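Side-chain contacts in hypothetical protein (Plasmodium falciparum, PDB 1ZSO), which is of unknown function but belongs to a eukaryotic CXXC-motif family whose members are generally thought to bind zinc: residues I38-S41 and T42-L45; S92-E95 and V96-N99; D145-E148 and E149-M152. One frame throughout, in Å; residues are numbered along the deposited sequence.

Contact 1. Residues I38-S41 and T42-L45; sequences IRDS and TSSL
The D40 carboxylate takes three hydrogen bonds from the loop that follows it. OD1 of D40 accepts two of them. The backbone N of T42 reaches OD1 of D40 at 2.9 Å, from well above the carboxylate plane. The hydroxyl OG1 of T42 reaches the same OD1 at 3.2 Å, on the syn side and from the same face. OD2 of D40 takes the OG of S43 at 2.5 Å, a very short bond. The side chain is placed for this by its first torsion, which sets CG opposite the backbone N (chi1 -175°) and over the loop. With three donors on two oxygens, the carboxylate is buried yet well satisfied, and its rotation is fixed.

The S43 hydroxyl works both ways. OG of S43 donates to D40 and accepts from N of L45 at 3.2 Å, an ST turn. T42 OG1 also has a charged partner outside the loop, K78 NZ.

The backbone closes the loop. N of D40 donates to O of L45 at 2.8 Å in a nearly straight bond (171°). D40 to S43 form a type I beta turn. R39 follows the other side of the loop with an extended chain. Its NE makes a weak bond to O of S43 at 3.2 Å, and its guanidinium lies with one face over CA of S44.

The loop joins strand 34-40 to strand 46-52, at the end of a three-stranded antiparallel sheet. Strand 112-117 flanks strand 34-40 on its other side, and W73 packs on I38, D40 and L45.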
ATOM      1  N   ILE B  38      -4.005  12.108   0.992  1.00 30.23           N
ATOM      2  CA  ILE B  38      -4.056  12.320  -0.452  1.00 30.07           C
ATOM      3  C   ILE B  38      -5.461  12.544  -1.009  1.00 29.97           C
ATOM      4  O   ILE B  38      -6.480  12.319  -0.338  1.00 27.76           O
ATOM      5  CB  ILE B  38      -3.428  11.138  -1.180  1.00 29.83           C
ATOM      6  CG1 ILE B  38      -4.283   9.888  -0.948  1.00 30.16           C
ATOM      7  CG2 ILE B  38      -1.944  10.976  -0.686  1.00 30.48           C
ATOM      8  CD1 ILE B  38      -4.042   8.740  -1.946  1.00 32.30           C
ATOM      9  N   ARG B  39      -5.478  12.990  -2.256  1.00 31.37           N
ATOM     10  CA  ARG B  39      -6.703  13.180  -3.022  1.00 32.35           C
ATOM     11  C   ARG B  39      -6.512  12.713  -4.470  1.00 30.68           C
ATOM     12  O   ARG B  39      -5.412  12.766  -5.051  1.00 28.55           O
ATOM     13  CB  ARG B  39      -7.114  14.648  -3.004  1.00 34.05           C
ATOM     14  CG  ARG B  39      -8.546  14.922  -3.505  1.00 40.72           C
ATOM     15  CD  ARG B  39      -8.598  16.347  -3.948  1.00 48.74           C
ATOM     16  NE  ARG B  39      -9.769  16.672  -4.748  1.00 52.87           N
ATOM     17  CZ  ARG B  39     -10.845  17.286  -4.263  1.00 55.12           C
ATOM     18  NH1 ARG B  39     -10.905  17.597  -2.965  1.00 52.07           N
ATOM     19  NH2 ARG B  39     -11.876  17.562  -5.077  1.00 53.94           N
ATOM     20  N   ASP B  40      -7.598  12.233  -5.033  1.00 28.99           N
ATOM     21  CA  ASP B  40      -7.644  11.904  -6.440  1.00 29.38           C
ATOM     22  C   ASP B  40      -7.489  13.200  -7.248  1.00 29.91           C
ATOM     23  O   ASP B  40      -8.180  14.193  -7.010  1.00 30.69           O
ATOM     24  CB  ASP B  40      -8.964  11.197  -6.703  1.00 27.88           C
ATOM     25  CG  ASP B  40      -9.108  10.692  -8.101  1.00 27.64           C
ATOM     26  OD1 ASP B  40      -8.219  10.968  -8.957  1.00 28.31           O
ATOM     27  OD2 ASP B  40     -10.170  10.050  -8.351  1.00 21.97           O
ATOM     28  N   SER B  41      -6.540  13.217  -8.170  1.00 30.96           N
ATOM     29  CA  SER B  41      -6.291  14.393  -8.980  1.00 31.33           C
ATOM     30  C   SER B  41      -7.390  14.596 -10.006  1.00 30.34           C
ATOM     31  O   SER B  41      -7.517  15.698 -10.590  1.00 30.51           O
ATOM     32  CB  SER B  41      -4.940  14.273  -9.686  1.00 32.41           C
ATOM     33  OG  SER B  41      -4.910  13.156 -10.543  1.00 37.67           O
ATOM     34  N   THR B  42      -8.211  13.570 -10.214  1.00 29.05           N
ATOM     35  CA  THR B  42      -9.317  13.678 -11.182  1.00 29.59           C
ATOM     36  C   THR B  42     -10.717  13.510 -10.564  1.00 30.59           C
ATOM     37  O   THR B  42     -11.668  13.310 -11.296  1.00 32.82           O
ATOM     38  CB  THR B  42      -9.203  12.638 -12.356  1.00 29.47           C
ATOM     39  OG1 THR B  42      -9.413  11.314 -11.867  1.00 27.34           O
ATOM     40  CG2 THR B  42      -7.857  12.717 -13.082  1.00 26.31           C
ATOM     41  N   SER B  43     -10.863  13.548  -9.236  1.00 30.72           N
ATOM     42  CA  SER B  43     -12.202  13.472  -8.619  1.00 28.84           C
ATOM     43  C   SER B  43     -12.147  14.062  -7.222  1.00 28.12           C
ATOM     44  O   SER B  43     -11.127  14.589  -6.830  1.00 30.05           O
ATOM     45  CB  SER B  43     -12.748  12.025  -8.579  1.00 29.09           C
ATOM     46  OG  SER B  43     -12.174  11.238  -7.516  1.00 29.39           O
ATOM     47  N   SER B  44     -13.253  13.972  -6.485  1.00 27.93           N
ATOM     48  CA  SER B  44     -13.383  14.467  -5.120  1.00 27.68           C
ATOM     49  C   SER B  44     -12.893  13.469  -4.062  1.00 28.47           C
ATOM     50  O   SER B  44     -12.737  13.821  -2.897  1.00 28.30           O
ATOM     51  CB  SER B  44     -14.848  14.787  -4.859  1.00 28.25           C
ATOM     52  OG  SER B  44     -15.276  15.974  -5.533  1.00 28.63           O
ATOM     53  N   LEU B  45     -12.626  12.223  -4.467  1.00 28.45           N
ATOM     54  CA  LEU B  45     -12.137  11.184  -3.553  1.00 28.12           C
ATOM     55  C   LEU B  45     -10.802  11.517  -2.820  1.00 28.05           C
ATOM     56  O   LEU B  45      -9.881  12.117  -3.360  1.00 27.48           O
ATOM     57  CB  LEU B  45     -12.006   9.866  -4.304  1.00 28.79           C
ATOM     58  CG  LEU B  45     -13.332   9.290  -4.831  1.00 29.92           C
ATOM     59  CD1 LEU B  45     -13.071   8.072  -5.695  1.00 30.11           C
ATOM     60  CD2 LEU B  45     -14.306   8.939  -3.679  1.00 29.57           C
TER

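Contact 2. Residues S92-E95 and V96-N99; sequences SYEE and VNNN
The Y93 ring carries the CB of N97 over one face. CB of N97 sits 4.0 Å from the ring centroid, 20° off the normal, in a CH-pi contact displaced toward the CE1 side of the ring. The two side chains run antiparallel as they pass. The N97 amide does not stack on the ring: the two planes are 48° apart. N of N99 lies oblique to the ring. At the ring's end, OH of Y93 comes within 2.7 Å of O of N97.

The amide turns back along the strand instead. With CG of N97 set beside its own backbone N (chi1 -45°), OD1 of N97 accepts from N of E94 at 2.9 Å. The main chain answers in the other direction: N of N97 donates to O of E94 at 2.8 Å. The pair ties residues 94 and 97 together twice. N of N98 repeats the i to i+3 step to O of E95 at 2.8 Å, as in a 3-10 turn.

Outside partners take the polar ends. OH of Y93 is hydrogen-bonded to O of E100 and N of A18, in strand 9-21. N98 OD1 accepts from N of L20.

The chemistry is mostly that of neutral amides and main-chain groups. Charge enters through R102, which has a long, weak ion pair with E94. R102 and N of E94 share OD1 of N97, which fixes the amide's orientation; the cation would probably polarise that carbonyl.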
ATOM      1  N   SER B  92      17.733  15.220   4.502  1.00 26.45           N
ATOM      2  CA  SER B  92      18.684  15.703   5.486  1.00 26.39           C
ATOM      3  C   SER B  92      18.441  17.208   5.728  1.00 26.77           C
ATOM      4  O   SER B  92      18.164  17.943   4.801  1.00 26.02           O
ATOM      5  CB  SER B  92      20.130  15.461   4.987  1.00 27.37           C
ATOM      6  OG  SER B  92      21.072  15.537   6.051  1.00 22.25           O
ATOM      7  N   TYR B  93      18.523  17.642   6.985  1.00 28.13           N
ATOM      8  CA  TYR B  93      18.444  19.044   7.368  1.00 28.12           C
ATOM      9  C   TYR B  93      19.561  19.290   8.365  1.00 29.85           C
ATOM     10  O   TYR B  93      19.730  18.581   9.346  1.00 29.64           O
ATOM     11  CB  TYR B  93      17.070  19.302   7.975  1.00 29.12           C
ATOM     12  CG  TYR B  93      16.654  20.753   8.220  1.00 26.92           C
ATOM     13  CD1 TYR B  93      16.165  21.535   7.201  1.00 25.29           C
ATOM     14  CD2 TYR B  93      16.677  21.298   9.513  1.00 31.03           C
ATOM     15  CE1 TYR B  93      15.741  22.818   7.441  1.00 27.68           C
ATOM     16  CE2 TYR B  93      16.270  22.605   9.769  1.00 27.28           C
ATOM     17  CZ  TYR B  93      15.808  23.363   8.738  1.00 27.78           C
ATOM     18  OH  TYR B  93      15.392  24.667   8.982  1.00 27.22           O
ATOM     19  N   GLU B  94      20.367  20.291   8.099  1.00 32.79           N
ATOM     20  CA  GLU B  94      21.652  20.375   8.760  1.00 33.90           C
ATOM     21  C   GLU B  94      21.753  21.677   9.535  1.00 33.19           C
ATOM     22  O   GLU B  94      20.938  22.569   9.364  1.00 31.07           O
ATOM     23  CB  GLU B  94      22.757  20.209   7.704  1.00 34.07           C
ATOM     24  CG  GLU B  94      22.695  18.828   7.005  1.00 35.56           C
ATOM     25  CD  GLU B  94      23.212  18.828   5.570  1.00 37.69           C
ATOM     26  OE1 GLU B  94      24.147  19.626   5.278  1.00 44.55           O
ATOM     27  OE2 GLU B  94      22.699  18.025   4.736  1.00 40.47           O
ATOM     28  N   GLU B  95      22.735  21.748  10.425  1.00 33.05           N
ATOM     29  CA  GLU B  95      22.943  22.923  11.270  1.00 33.74           C
ATOM     30  C   GLU B  95      22.841  24.222  10.463  1.00 32.93           C
ATOM     31  O   GLU B  95      22.160  25.187  10.859  1.00 33.78           O
ATOM     32  CB  GLU B  95      24.318  22.816  11.926  1.00 33.53           C
ATOM     33  CG  GLU B  95      24.662  23.863  12.963  1.00 33.66           C
ATOM     34  CD  GLU B  95      25.977  23.520  13.695  1.00 35.77           C
ATOM     35  OE1 GLU B  95      26.571  22.454  13.373  1.00 40.37           O
ATOM     36  OE2 GLU B  95      26.418  24.297  14.585  1.00 33.31           O
ATOM     37  N   VAL B  96      23.513  24.237   9.323  1.00 31.26           N
ATOM     38  CA  VAL B  96      23.574  25.421   8.504  1.00 29.43           C
ATOM     39  C   VAL B  96      22.189  25.892   8.028  1.00 28.66           C
ATOM     40  O   VAL B  96      22.004  27.078   7.728  1.00 26.78           O
ATOM     41  CB  VAL B  96      24.542  25.206   7.309  1.00 29.61           C
ATOM     42  CG1 VAL B  96      23.929  24.296   6.226  1.00 28.32           C
ATOM     43  CG2 VAL B  96      24.953  26.556   6.718  1.00 29.14           C
ATOM     44  N   ASN B  97      21.215  24.979   7.973  1.00 28.70           N
ATOM     45  CA  ASN B  97      19.860  25.327   7.534  1.00 29.06           C
ATOM     46  C   ASN B  97      18.979  25.753   8.697  1.00 29.42           C
ATOM     47  O   ASN B  97      17.754  25.894   8.554  1.00 28.47           O
ATOM     48  CB  ASN B  97      19.167  24.130   6.835  1.00 31.05           C
ATOM     49  CG  ASN B  97      20.074  23.415   5.848  1.00 32.74           C
ATOM     50  OD1 ASN B  97      20.259  22.180   5.929  1.00 35.73           O
ATOM     51  ND2 ASN B  97      20.662  24.182   4.920  1.00 25.97           N
ATOM     52  N   ASN B  98      19.592  25.911   9.867  1.00 29.78           N
ATOM     53  CA  ASN B  98      18.845  26.243  11.059  1.00 29.62           C
ATOM     54  C   ASN B  98      17.852  27.397  10.824  1.00 29.59           C
ATOM     55  O   ASN B  98      18.228  28.530  10.432  1.00 26.83           O
ATOM     56  CB  ASN B  98      19.795  26.578  12.221  1.00 29.48           C
ATOM     57  CG  ASN B  98      19.044  26.842  13.520  1.00 30.30           C
ATOM     58  OD1 ASN B  98      17.999  26.237  13.778  1.00 30.59           O
ATOM     59  ND2 ASN B  98      19.566  27.753  14.339  1.00 34.59           N
ATOM     60  N   ASN B  99      16.585  27.082  11.072  1.00 29.72           N
ATOM     61  CA  ASN B  99      15.471  28.011  10.883  1.00 31.11           C
ATOM     62  C   ASN B  99      15.220  28.512   9.460  1.00 30.38           C
ATOM     63  O   ASN B  99      14.556  29.543   9.265  1.00 29.28           O
ATOM     64  CB  ASN B  99      15.539  29.194  11.864  1.00 31.78           C
ATOM     65  CG  ASN B  99      14.336  29.215  12.833  1.00 37.34           C
ATOM     66  OD1 ASN B  99      13.376  28.402  12.716  1.00 38.62           O
ATOM     67  ND2 ASN B  99      14.370  30.152  13.781  1.00 38.52           N
TER

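Contact 3. Residues D145-E148 and E149-M152; sequences DYNE and EHEM
N147 and M152 face each other as an antiparallel hydrogen-bonded pair. N of N147 donates to O of M152 at 2.6 Å, close to straight. N of M152 returns a bond to O of N147 at 2.8 Å. Inside the loop, N of E151 makes only a weak bond to O of E148. A CA-H...O contact from CA of Y146 to O of M152 adds to the pairing.

The side-chain polar contacts centre on OD1 of N147. With chi1 of N147 at -167°, CG swings away from the backbone N and the amide reaches over the loop. N of H150 donates to OD1 of N147 at 3.1 Å, from above the amide plane. ND1 of H150 adds a weak bond to the same oxygen at 3.5 Å. The amide of N147 lies at the edge of the H150 imidazole, with the two planes 73° apart. On the other branch, ND2 of N147 is bonded to D127. The buried amide is therefore held at both ends, which fixes its flip. Before the loop, OD2 of D145 takes the N of Y146 with its anti lone pair.

In the packing, the Y146 ring lies along E151, its plane nearly parallel to that of the E151 carboxylate, and OH of Y146 comes within 3.5 Å of CB of E151. One ring face of Y146 carries the N of M152, off toward the rim. CB of N147 and CB of M152 meet at 3.9 Å on the same face of the sheet. Selenomethionine M152 also packs on N22, T128 and K129.

This is a beta hairpin connection with a G1 beta bulge. E151 and M152 both stand opposite N147, and E151 has the positive phi (54°) characteristic of the first bulge position. The turn links strands 143-147 and 152-163 at one edge of the six-stranded antiparallel sheet.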
ATOM      1  N   ASP B 145      16.559  15.759  23.651  1.00 35.89           N
ATOM      2  CA  ASP B 145      17.234  14.752  24.428  1.00 37.35           C
ATOM      3  C   ASP B 145      18.394  15.487  25.102  1.00 38.32           C
ATOM      4  O   ASP B 145      18.568  16.700  24.923  1.00 37.88           O
ATOM      5  CB  ASP B 145      17.734  13.586  23.543  1.00 37.89           C
ATOM      6  CG  ASP B 145      17.687  12.212  24.268  1.00 39.26           C
ATOM      7  OD1 ASP B 145      17.255  11.217  23.642  1.00 42.08           O
ATOM      8  OD2 ASP B 145      18.070  12.121  25.459  1.00 39.11           O
ATOM      9  N   TYR B 146      19.185  14.744  25.875  1.00 39.43           N
ATOM     10  CA  TYR B 146      20.275  15.302  26.657  1.00 39.08           C
ATOM     11  C   TYR B 146      21.469  14.430  26.375  1.00 39.68           C
ATOM     12  O   TYR B 146      21.384  13.211  26.460  1.00 39.88           O
ATOM     13  CB  TYR B 146      19.920  15.258  28.147  1.00 39.43           C
ATOM     14  CG  TYR B 146      20.796  16.078  29.069  1.00 39.72           C
ATOM     15  CD1 TYR B 146      21.622  15.460  29.978  1.00 40.62           C
ATOM     16  CD2 TYR B 146      20.780  17.479  29.043  1.00 41.61           C
ATOM     17  CE1 TYR B 146      22.439  16.203  30.849  1.00 42.41           C
ATOM     18  CE2 TYR B 146      21.592  18.243  29.917  1.00 39.61           C
ATOM     19  CZ  TYR B 146      22.417  17.594  30.819  1.00 40.55           C
ATOM     20  OH  TYR B 146      23.240  18.297  31.694  1.00 38.41           O
ATOM     21  N   ASN B 147      22.573  15.052  25.995  1.00 40.07           N
ATOM     22  CA  ASN B 147      23.836  14.337  25.892  1.00 40.67           C
ATOM     23  C   ASN B 147      24.476  14.282  27.282  1.00 41.46           C
ATOM     24  O   ASN B 147      25.024  15.279  27.771  1.00 40.91           O
ATOM     25  CB  ASN B 147      24.770  15.004  24.875  1.00 39.49           C
ATOM     26  CG  ASN B 147      25.942  14.128  24.506  1.00 38.17           C
ATOM     27  OD1 ASN B 147      26.624  13.563  25.369  1.00 36.24           O
ATOM     28  ND2 ASN B 147      26.198  14.019  23.215  1.00 34.34           N
ATOM     29  N   GLU B 148      24.382  13.111  27.916  1.00 42.83           N
ATOM     30  CA  GLU B 148      24.931  12.911  29.250  1.00 43.74           C
ATOM     31  C   GLU B 148      26.453  13.016  29.218  1.00 44.06           C
ATOM     32  O   GLU B 148      27.067  13.495  30.176  1.00 43.99           O
ATOM     33  CB  GLU B 148      24.560  11.527  29.797  1.00 44.51           C
ATOM     34  CG  GLU B 148      23.084  11.141  29.733  1.00 49.04           C
ATOM     35  CD  GLU B 148      22.237  11.679  30.885  1.00 52.99           C
ATOM     36  OE1 GLU B 148      22.684  11.682  32.058  1.00 55.41           O
ATOM     37  OE2 GLU B 148      21.090  12.077  30.600  1.00 58.96           O
ATOM     38  N   GLU B 149      27.058  12.527  28.135  1.00 44.08           N
ATOM     39  CA  GLU B 149      28.528  12.493  27.996  1.00 43.78           C
ATOM     40  C   GLU B 149      29.128  13.890  28.127  1.00 43.50           C
ATOM     41  O   GLU B 149      30.115  14.082  28.846  1.00 43.52           O
ATOM     42  CB  GLU B 149      28.929  11.886  26.643  1.00 43.83           C
ATOM     43  CG  GLU B 149      29.777  10.625  26.705  1.00 44.26           C
ATOM     44  CD  GLU B 149      31.212  10.866  26.245  1.00 45.72           C
ATOM     45  OE1 GLU B 149      31.544  12.020  25.911  1.00 46.61           O
ATOM     46  OE2 GLU B 149      32.006   9.906  26.207  1.00 45.60           O
ATOM     47  N   HIS B 150      28.526  14.858  27.438  1.00 42.95           N
ATOM     48  CA  HIS B 150      29.008  16.233  27.461  1.00 42.81           C
ATOM     49  C   HIS B 150      28.042  17.168  28.189  1.00 42.80           C
ATOM     50  O   HIS B 150      28.210  18.380  28.134  1.00 43.17           O
ATOM     51  CB  HIS B 150      29.238  16.757  26.035  1.00 43.04           C
ATOM     52  CG  HIS B 150      30.180  15.924  25.209  1.00 44.13           C
ATOM     53  ND1 HIS B 150      29.770  14.811  24.502  1.00 45.95           N
ATOM     54  CD2 HIS B 150      31.500  16.070  24.943  1.00 43.88           C
ATOM     55  CE1 HIS B 150      30.803  14.296  23.857  1.00 44.39           C
ATOM     56  NE2 HIS B 150      31.862  15.040  24.106  1.00 42.90           N
ATOM     57  N   GLU B 151      27.029  16.614  28.853  1.00 42.75           N
ATOM     58  CA  GLU B 151      26.032  17.416  29.590  1.00 42.46           C
ATOM     59  C   GLU B 151      25.382  18.509  28.708  1.00 42.58           C
ATOM     60  O   GLU B 151      25.436  19.707  29.014  1.00 40.92           O
ATOM     61  CB  GLU B 151      26.657  17.988  30.878  1.00 41.95           C
ATOM     62  CG  GLU B 151      26.582  16.970  32.038  1.00 42.35           C
ATOM     63  CD  GLU B 151      27.700  17.081  33.065  1.00 42.37           C
ATOM     64  OE1 GLU B 151      27.886  18.169  33.661  1.00 41.96           O
ATOM     65  OE2 GLU B 151      28.368  16.048  33.306  1.00 41.64           O
HETATM   66  N   MSE B 152      24.735  18.072  27.628  1.00 43.12           N
HETATM   67  CA  MSE B 152      24.332  18.992  26.557  1.00 44.23           C
HETATM   68  C   MSE B 152      22.920  18.737  26.082  1.00 41.63           C
HETATM   69  O   MSE B 152      22.598  17.643  25.657  1.00 40.11           O
HETATM   70  CB  MSE B 152      25.307  18.866  25.372  1.00 44.11           C
HETATM   71  CG  MSE B 152      24.935  19.690  24.138  1.00 45.44           C
HETATM   72 SE   MSE B 152      26.363  19.655  22.747  1.00 53.35          SE
HETATM   73  CE  MSE B 152      25.883  17.993  21.785  1.00 52.85           C
TER

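Overall arrangement
All three are local surface contacts in this all-beta chain, each with one buried residue among those that touch: D40, Y93 or N147. Contacts 1 and 3 join adjacent antiparallel strands, but of different sheets. Contact 2 leaves edge strand 92-94 of the four-stranded sheet and leads toward strand 102-110 of the six-stranded one, the sheet contact 3 borders. Contacts 2 and 3 lie on the same side of the chain's centre, with centres about 20 Å apart. Contact 1 is on the opposite side, about 47 Å from contact 3, centre to centre. A carboxylate organises contact 1, whereas asparagine amides do so in the others. Only contact 2 has a CH-pi contact.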